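Local coordinates for protein maquette-3 (Escherichia coli, PDB 6Z0C) that is an artificial, computationally modelled four-helix bundle made to explore the design of buried charged networks and ion-pair stabilization, at residues L6-F10 with T189-L193; F125-A130 with E171-L175; I28-L32 with L72-Q76. One frame throughout, in Å; residues are numbered along the deposited sequence.

Overall arrangement
From the N terminus the chain runs along helix 4-48, turns back through helix 52-99, and then adds helices 105-144 and 152-194 to complete a bundle of four. Interaction 3 closes first, joining the first two helices near the middle of the molecule. Interaction 2 follows in series and joins the last two. The two lie side by side, centres about 11 Å apart, and meet in the core, where F125 reaches I28 and L75, V129 touches L75, and L172 touches L31. Interaction 1 closes the widest loop, with both others nested inside: it brings the first helix against the last near one end, its centre about 27 Å and 32 Å from the centres of interactions 2 and 3.

Interaction 1: residues L6-F10 with T189-L193; sequences LRQEF and TGQKL
The carboxylate of E9 reaches across to K192 and T189, forming the polar part of this contact. K192 NZ donates to E9 OE1 at 2.8 Å, a salt bridge made through the syn lone pair of that oxygen, and the two side chains meet at about a right angle. K192 CG lies beside the backbone N, anti to the carbonyl carbon, and the chain bends at chi3 (-136°), which brings the ammonium round to the acid, whereas the glutamate is extended. T189 OG1 lies 3.0 Å from E9 OE1 and is also hydrogen-bonded to the backbone O of K185, one turn earlier. The ammonium would be expected to favour the ionised carboxylate.

Apolar contacts lie alongside. L6 spreads its two methyls over the facing helix: CD1 comes to 3.7 Å from K192 CB and also touches the T189 methyl, while CD2 rests 3.6 Å from L193 CD2. Deeper in, T189 CG2 sits at the edge of the F10 ring, near its plane, and packs 3.8 Å from F10 CB. L193 divides its branches, with CD1 approaching F10 CD1 at 4.0 Å and CD2 kept for L6. L193 also touches L96 of helix 52-99.

The axes of the two segments pass 10.1 Å apart and their directions differ by 150°. A largely surface ion pair beside an apolar seam, here between the first and last helices of an antiparallel four-helix bundle, is consistent with the ion-pair stabilization sought in this design.

Interaction 2: residues F125-A130 with E171-L175; sequences FQQLVA and ELLQL
The two segments run nearly antiparallel, at 167° between their directions, with their axes 9.9 Å apart and the CA atoms of Q126 and L173 nearest across the gap. L173 leans across to the facing helix. Its CG lies 3.7 Å from V129 CG1, and the two side chains slide past each other in opposite directions. L173 CD2 settles over the backbone, 3.7 Å from Q126 O and 4.0 Å from A130 N, so one methyl lies against a turn of helix whose own hydrogen bond joins that oxygen and nitrogen. It also meets the aliphatic CG of Q126 at 3.9 Å; the amide of that glutamine is directed elsewhere, its OE1 accepting from Q180 NE2.

V129 straddles two leucines. Its CG1 is anti to the backbone N (chi1 175°) and serves L173, leaving CG2 to pack 3.8 Å from L172 CD2. The other L172 methyl, CD1, approaches F125 CE2 at 4.1 Å, where the two side chains cross at about a right angle. L172 also meets L27 and L31 of helix 4-48, while F125 and V129 touch L75 of helix 52-99. Apolar side chains thus link all four helices, as in the hydrophobic core of a four-helix bundle.

Interaction 3: residues I28-L32 with L72-Q76; sequences IRELL and LETLQ
I28 and Q76 slide past each other in opposite directions, bringing I28 CG2 to 3.4 Å from Q76 CG. The branches of the isoleucine have separate tasks. With chi1 at -69°, CG2 stands anti to the backbone N and touches both Q76 CG and, at 3.7 Å, the carbonyl O of L72. The CG1 arm carries CD1 across L75 at about a right angle, 3.9 Å from L75 CB. Q76 folds at chi2 (-84°), so its amide turns back over I28 with NE2 3.7 Å from I28 CB. Beyond it lies R29, whose CG is 3.8 Å from Q76 NE2; the guanidinium and amide planes are 56° apart, and R29 NH1 hydrogen-bonds instead to Q26 OE1 on its own helix.

The two segments run antiparallel with their axes 10.1 Å apart, and this face joins the first two members of the four-helix bundle around its hydrophobic core. L72 also touches Q132 of helix 105-144, and L31 meets Q168 of helix 152-194.

Further along, L32 and L72 lie alongside each other, again pointing in opposite senses. L32 CD2 presses to 3.4 Å from L72 CB, tighter than usual for two carbons, and L72 CD1 also reaches L31 CB. The CB of E73 starts away from the facing helix, but its carboxylate comes back to L32, where E73 OE2 lies 3.6 Å from L32 CD1.

Interaction 1: residues L6-F10 with T189-L193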
# COMPACT_ATOMS: atom_id res chain seq x y z
N LEU A 6 -4.13 -27.00 11.44
CA LEU A 6 -3.71 -26.50 10.11
C LEU A 6 -4.81 -25.60 9.52
O LEU A 6 -4.47 -24.52 9.01
CB LEU A 6 -3.40 -27.68 9.18
CG LEU A 6 -2.88 -27.30 7.80
CD1 LEU A 6 -1.64 -26.41 7.89
CD2 LEU A 6 -2.58 -28.54 6.98
N ARG A 7 -6.08 -26.02 9.60
CA ARG A 7 -7.22 -25.17 9.16
C ARG A 7 -7.16 -23.83 9.91
O ARG A 7 -7.26 -22.78 9.25
CB ARG A 7 -8.55 -25.89 9.40
CG ARG A 7 -9.76 -25.07 8.97
CD ARG A 7 -11.09 -25.65 9.43
NE ARG A 7 -12.19 -24.80 8.98
CZ ARG A 7 -12.54 -23.64 9.53
NH1 ARG A 7 -13.55 -22.95 9.03
NH2 ARG A 7 -11.89 -23.17 10.58
N GLN A 8 -7.00 -23.87 11.24
CA GLN A 8 -6.95 -22.67 12.12
C GLN A 8 -5.76 -21.79 11.75
O GLN A 8 -5.92 -20.55 11.74
CB GLN A 8 -6.89 -23.09 13.59
CG GLN A 8 -6.81 -21.93 14.58
CD GLN A 8 -7.96 -20.96 14.46
OE1 GLN A 8 -8.94 -21.21 13.77
NE2 GLN A 8 -7.84 -19.84 15.15
N GLU A 9 -4.60 -22.40 11.47
CA GLU A 9 -3.38 -21.68 11.03
C GLU A 9 -3.70 -20.88 9.77
O GLU A 9 -3.39 -19.68 9.74
CB GLU A 9 -2.25 -22.69 10.79
CG GLU A 9 -0.94 -22.06 10.36
CD GLU A 9 0.19 -23.08 10.27
OE1 GLU A 9 0.77 -23.24 9.18
OE2 GLU A 9 0.47 -23.72 11.30
N PHE A 10 -4.34 -21.51 8.78
CA PHE A 10 -4.74 -20.89 7.49
C PHE A 10 -5.73 -19.74 7.74
O PHE A 10 -5.52 -18.62 7.24
CB PHE A 10 -5.35 -21.93 6.55
CG PHE A 10 -5.75 -21.37 5.22
CD1 PHE A 10 -4.79 -21.11 4.25
CD2 PHE A 10 -7.07 -21.05 4.95
CE1 PHE A 10 -5.16 -20.57 3.02
CE2 PHE A 10 -7.43 -20.52 3.73
CZ PHE A 10 -6.48 -20.29 2.77
N THR A 189 1.60 -22.44 4.43
CA THR A 189 0.42 -23.14 5.00
C THR A 189 -0.30 -23.88 3.87
O THR A 189 -0.72 -25.03 4.10
CB THR A 189 -0.50 -22.17 5.75
OG1 THR A 189 0.27 -21.56 6.78
CG2 THR A 189 -1.70 -22.86 6.37
N GLY A 190 -0.42 -23.25 2.70
CA GLY A 190 -0.97 -23.87 1.48
C GLY A 190 -0.26 -25.18 1.17
O GLY A 190 -0.95 -26.20 1.00
N GLN A 191 1.07 -25.16 1.13
CA GLN A 191 1.91 -26.35 0.85
C GLN A 191 1.56 -27.47 1.84
O GLN A 191 1.46 -28.63 1.40
CB GLN A 191 3.39 -25.98 0.90
CG GLN A 191 4.31 -27.18 0.74
CD GLN A 191 5.73 -26.76 0.46
OE1 GLN A 191 6.00 -25.96 -0.43
NE2 GLN A 191 6.66 -27.30 1.23
N LYS A 192 1.36 -27.14 3.13
CA LYS A 192 0.98 -28.14 4.17
C LYS A 192 -0.40 -28.72 3.84
O LYS A 192 -0.61 -29.90 4.15
CB LYS A 192 0.98 -27.51 5.57
CG LYS A 192 2.35 -27.17 6.13
CD LYS A 192 2.29 -26.77 7.59
CE LYS A 192 3.12 -25.56 7.92
NZ LYS A 192 2.90 -25.11 9.32
N LEU A 193 -1.29 -27.93 3.23
CA LEU A 193 -2.67 -28.36 2.89
C LEU A 193 -2.67 -29.34 1.71
O LEU A 193 -3.50 -30.27 1.74
CB LEU A 193 -3.53 -27.12 2.61
CG LEU A 193 -4.01 -26.36 3.84
CD1 LEU A 193 -4.60 -25.02 3.46
CD2 LEU A 193 -5.02 -27.19 4.63

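Interaction 2: residues F125-A130 with E171-L175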
# COMPACT_ATOMS: atom_id res chain seq x y z
N PHE A 125 2.30 -2.25 -5.81
CA PHE A 125 1.92 -1.36 -4.68
C PHE A 125 3.18 -0.77 -4.03
O PHE A 125 3.26 0.47 -3.91
CB PHE A 125 1.08 -2.15 -3.67
CG PHE A 125 0.22 -1.31 -2.77
CD1 PHE A 125 -1.16 -1.41 -2.81
CD2 PHE A 125 0.80 -0.42 -1.88
CE1 PHE A 125 -1.95 -0.65 -1.97
CE2 PHE A 125 0.01 0.35 -1.04
CZ PHE A 125 -1.36 0.24 -1.09
N GLN A 126 4.13 -1.62 -3.63
CA GLN A 126 5.38 -1.19 -2.95
C GLN A 126 6.15 -0.22 -3.86
O GLN A 126 6.58 0.83 -3.35
CB GLN A 126 6.25 -2.38 -2.56
CG GLN A 126 7.61 -1.96 -2.00
CD GLN A 126 8.36 -3.08 -1.30
OE1 GLN A 126 7.98 -4.24 -1.36
NE2 GLN A 126 9.44 -2.72 -0.63
N GLN A 127 6.31 -0.56 -5.14
CA GLN A 127 7.07 0.25 -6.14
C GLN A 127 6.46 1.66 -6.22
O GLN A 127 7.22 2.64 -6.22
CB GLN A 127 7.07 -0.41 -7.52
CG GLN A 127 7.94 -1.65 -7.59
CD GLN A 127 7.74 -2.44 -8.86
OE1 GLN A 127 7.02 -2.04 -9.77
NE2 GLN A 127 8.40 -3.59 -8.93
N LEU A 128 5.12 1.74 -6.28
CA LEU A 128 4.39 3.03 -6.46
C LEU A 128 4.53 3.88 -5.19
O LEU A 128 4.78 5.10 -5.33
CB LEU A 128 2.93 2.73 -6.80
CG LEU A 128 2.71 2.06 -8.16
CD1 LEU A 128 1.26 1.64 -8.33
CD2 LEU A 128 3.14 2.96 -9.31
N VAL A 129 4.41 3.28 -4.01
CA VAL A 129 4.57 4.00 -2.71
C VAL A 129 6.03 4.45 -2.55
O VAL A 129 6.26 5.61 -2.13
CB VAL A 129 4.11 3.15 -1.51
CG1 VAL A 129 4.39 3.85 -0.19
CG2 VAL A 129 2.63 2.79 -1.61
N ALA A 130 7.00 3.57 -2.86
CA ALA A 130 8.45 3.87 -2.79
C ALA A 130 8.78 5.07 -3.68
O ALA A 130 9.54 5.95 -3.23
CB ALA A 130 9.25 2.65 -3.20
N GLU A 171 5.12 4.34 6.91
CA GLU A 171 4.19 3.46 7.66
C GLU A 171 3.47 2.56 6.65
O GLU A 171 3.37 1.35 6.90
CB GLU A 171 3.23 4.31 8.50
CG GLU A 171 2.88 3.69 9.84
CD GLU A 171 4.07 3.44 10.75
OE1 GLU A 171 4.69 4.42 11.21
OE2 GLU A 171 4.39 2.26 10.99
N LEU A 172 3.02 3.13 5.53
CA LEU A 172 2.30 2.40 4.45
C LEU A 172 3.24 1.38 3.81
O LEU A 172 2.81 0.23 3.62
CB LEU A 172 1.77 3.41 3.43
CG LEU A 172 1.00 2.83 2.25
CD1 LEU A 172 -0.14 1.95 2.71
CD2 LEU A 172 0.49 3.94 1.35
N LEU A 173 4.49 1.75 3.51
CA LEU A 173 5.52 0.80 2.98
C LEU A 173 5.63 -0.40 3.92
O LEU A 173 5.65 -1.53 3.42
CB LEU A 173 6.87 1.50 2.81
CG LEU A 173 7.16 2.10 1.44
CD1 LEU A 173 8.58 2.65 1.39
CD2 LEU A 173 6.96 1.08 0.33
N GLN A 174 5.72 -0.17 5.24
CA GLN A 174 5.86 -1.25 6.25
C GLN A 174 4.65 -2.21 6.19
O GLN A 174 4.86 -3.43 6.29
CB GLN A 174 6.02 -0.67 7.65
CG GLN A 174 7.36 0.02 7.86
CD GLN A 174 7.46 0.68 9.21
OE1 GLN A 174 7.38 0.03 10.25
NE2 GLN A 174 7.67 1.99 9.20
N LEU A 175 3.44 -1.68 6.04
CA LEU A 175 2.21 -2.51 5.97
C LEU A 175 2.26 -3.38 4.71
O LEU A 175 1.86 -4.55 4.80
CB LEU A 175 0.95 -1.63 5.99
CG LEU A 175 0.75 -0.78 7.25
CD1 LEU A 175 -0.58 -0.03 7.17
CD2 LEU A 175 0.81 -1.62 8.52

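Interaction 3: residues I28-L32 with L72-Q76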
# COMPACT_ATOMS: atom_id res chain seq x y z
N ILE A 28 -4.38 4.86 3.58
CA ILE A 28 -4.50 5.55 2.26
C ILE A 28 -5.51 6.70 2.39
O ILE A 28 -5.22 7.80 1.88
CB ILE A 28 -4.89 4.58 1.13
CG1 ILE A 28 -3.74 3.62 0.80
CG2 ILE A 28 -5.32 5.37 -0.10
CD1 ILE A 28 -4.16 2.44 -0.03
N ARG A 29 -6.65 6.47 3.05
CA ARG A 29 -7.69 7.52 3.26
C ARG A 29 -7.07 8.69 4.04
O ARG A 29 -7.33 9.84 3.66
CB ARG A 29 -8.92 6.95 3.98
CG ARG A 29 -9.89 6.23 3.07
CD ARG A 29 -11.25 6.03 3.72
NE ARG A 29 -11.17 5.08 4.81
CZ ARG A 29 -11.23 3.75 4.69
NH1 ARG A 29 -11.12 2.99 5.76
NH2 ARG A 29 -11.39 3.19 3.50
N GLU A 30 -6.27 8.40 5.07
CA GLU A 30 -5.61 9.43 5.91
C GLU A 30 -4.58 10.19 5.07
O GLU A 30 -4.50 11.43 5.21
CB GLU A 30 -4.99 8.80 7.16
CG GLU A 30 -6.04 8.37 8.17
CD GLU A 30 -5.57 7.49 9.31
OE1 GLU A 30 -6.38 7.23 10.23
OE2 GLU A 30 -4.40 7.05 9.29
N LEU A 31 -3.84 9.49 4.20
CA LEU A 31 -2.84 10.10 3.29
C LEU A 31 -3.54 11.02 2.29
O LEU A 31 -3.03 12.12 2.04
CB LEU A 31 -2.07 9.00 2.56
CG LEU A 31 -0.76 8.57 3.21
CD1 LEU A 31 -0.15 7.40 2.46
CD2 LEU A 31 0.22 9.73 3.27
N LEU A 32 -4.66 10.57 1.72
CA LEU A 32 -5.46 11.37 0.77
C LEU A 32 -5.92 12.67 1.45
O LEU A 32 -5.78 13.75 0.82
CB LEU A 32 -6.65 10.53 0.28
CG LEU A 32 -6.30 9.48 -0.77
CD1 LEU A 32 -7.41 8.46 -0.91
CD2 LEU A 32 -6.01 10.14 -2.11
N LEU A 72 -2.73 7.56 -5.37
CA LEU A 72 -3.29 7.04 -4.09
C LEU A 72 -4.65 6.38 -4.34
O LEU A 72 -4.90 5.33 -3.73
CB LEU A 72 -3.40 8.17 -3.06
CG LEU A 72 -2.10 8.60 -2.39
CD1 LEU A 72 -2.34 9.74 -1.42
CD2 LEU A 72 -1.44 7.43 -1.68
N GLU A 73 -5.48 6.96 -5.21
CA GLU A 73 -6.82 6.40 -5.55
C GLU A 73 -6.63 5.07 -6.29
O GLU A 73 -7.43 4.16 -6.06
CB GLU A 73 -7.66 7.42 -6.32
CG GLU A 73 -8.04 8.65 -5.49
CD GLU A 73 -9.07 8.42 -4.39
OE1 GLU A 73 -9.51 7.26 -4.21
OE2 GLU A 73 -9.42 9.40 -3.70
N THR A 74 -5.59 4.96 -7.13
CA THR A 74 -5.17 3.68 -7.78
C THR A 74 -4.82 2.64 -6.71
O THR A 74 -5.21 1.47 -6.89
CB THR A 74 -3.98 3.89 -8.73
OG1 THR A 74 -4.45 4.66 -9.84
CG2 THR A 74 -3.38 2.59 -9.24
N LEU A 75 -4.10 3.04 -5.66
CA LEU A 75 -3.69 2.12 -4.56
C LEU A 75 -4.93 1.61 -3.82
O LEU A 75 -4.93 0.42 -3.45
CB LEU A 75 -2.72 2.85 -3.62
CG LEU A 75 -1.36 3.20 -4.21
CD1 LEU A 75 -0.45 3.79 -3.15
CD2 LEU A 75 -0.70 1.99 -4.86
N GLN A 76 -5.95 2.45 -3.63
CA GLN A 76 -7.24 2.05 -3.00
C GLN A 76 -7.87 0.91 -3.80
O GLN A 76 -8.32 -0.08 -3.19
CB GLN A 76 -8.21 3.23 -2.93
CG GLN A 76 -8.09 4.03 -1.65
CD GLN A 76 -8.90 3.44 -0.52
OE1 GLN A 76 -9.94 2.81 -0.73
NE2 GLN A 76 -8.44 3.64 0.71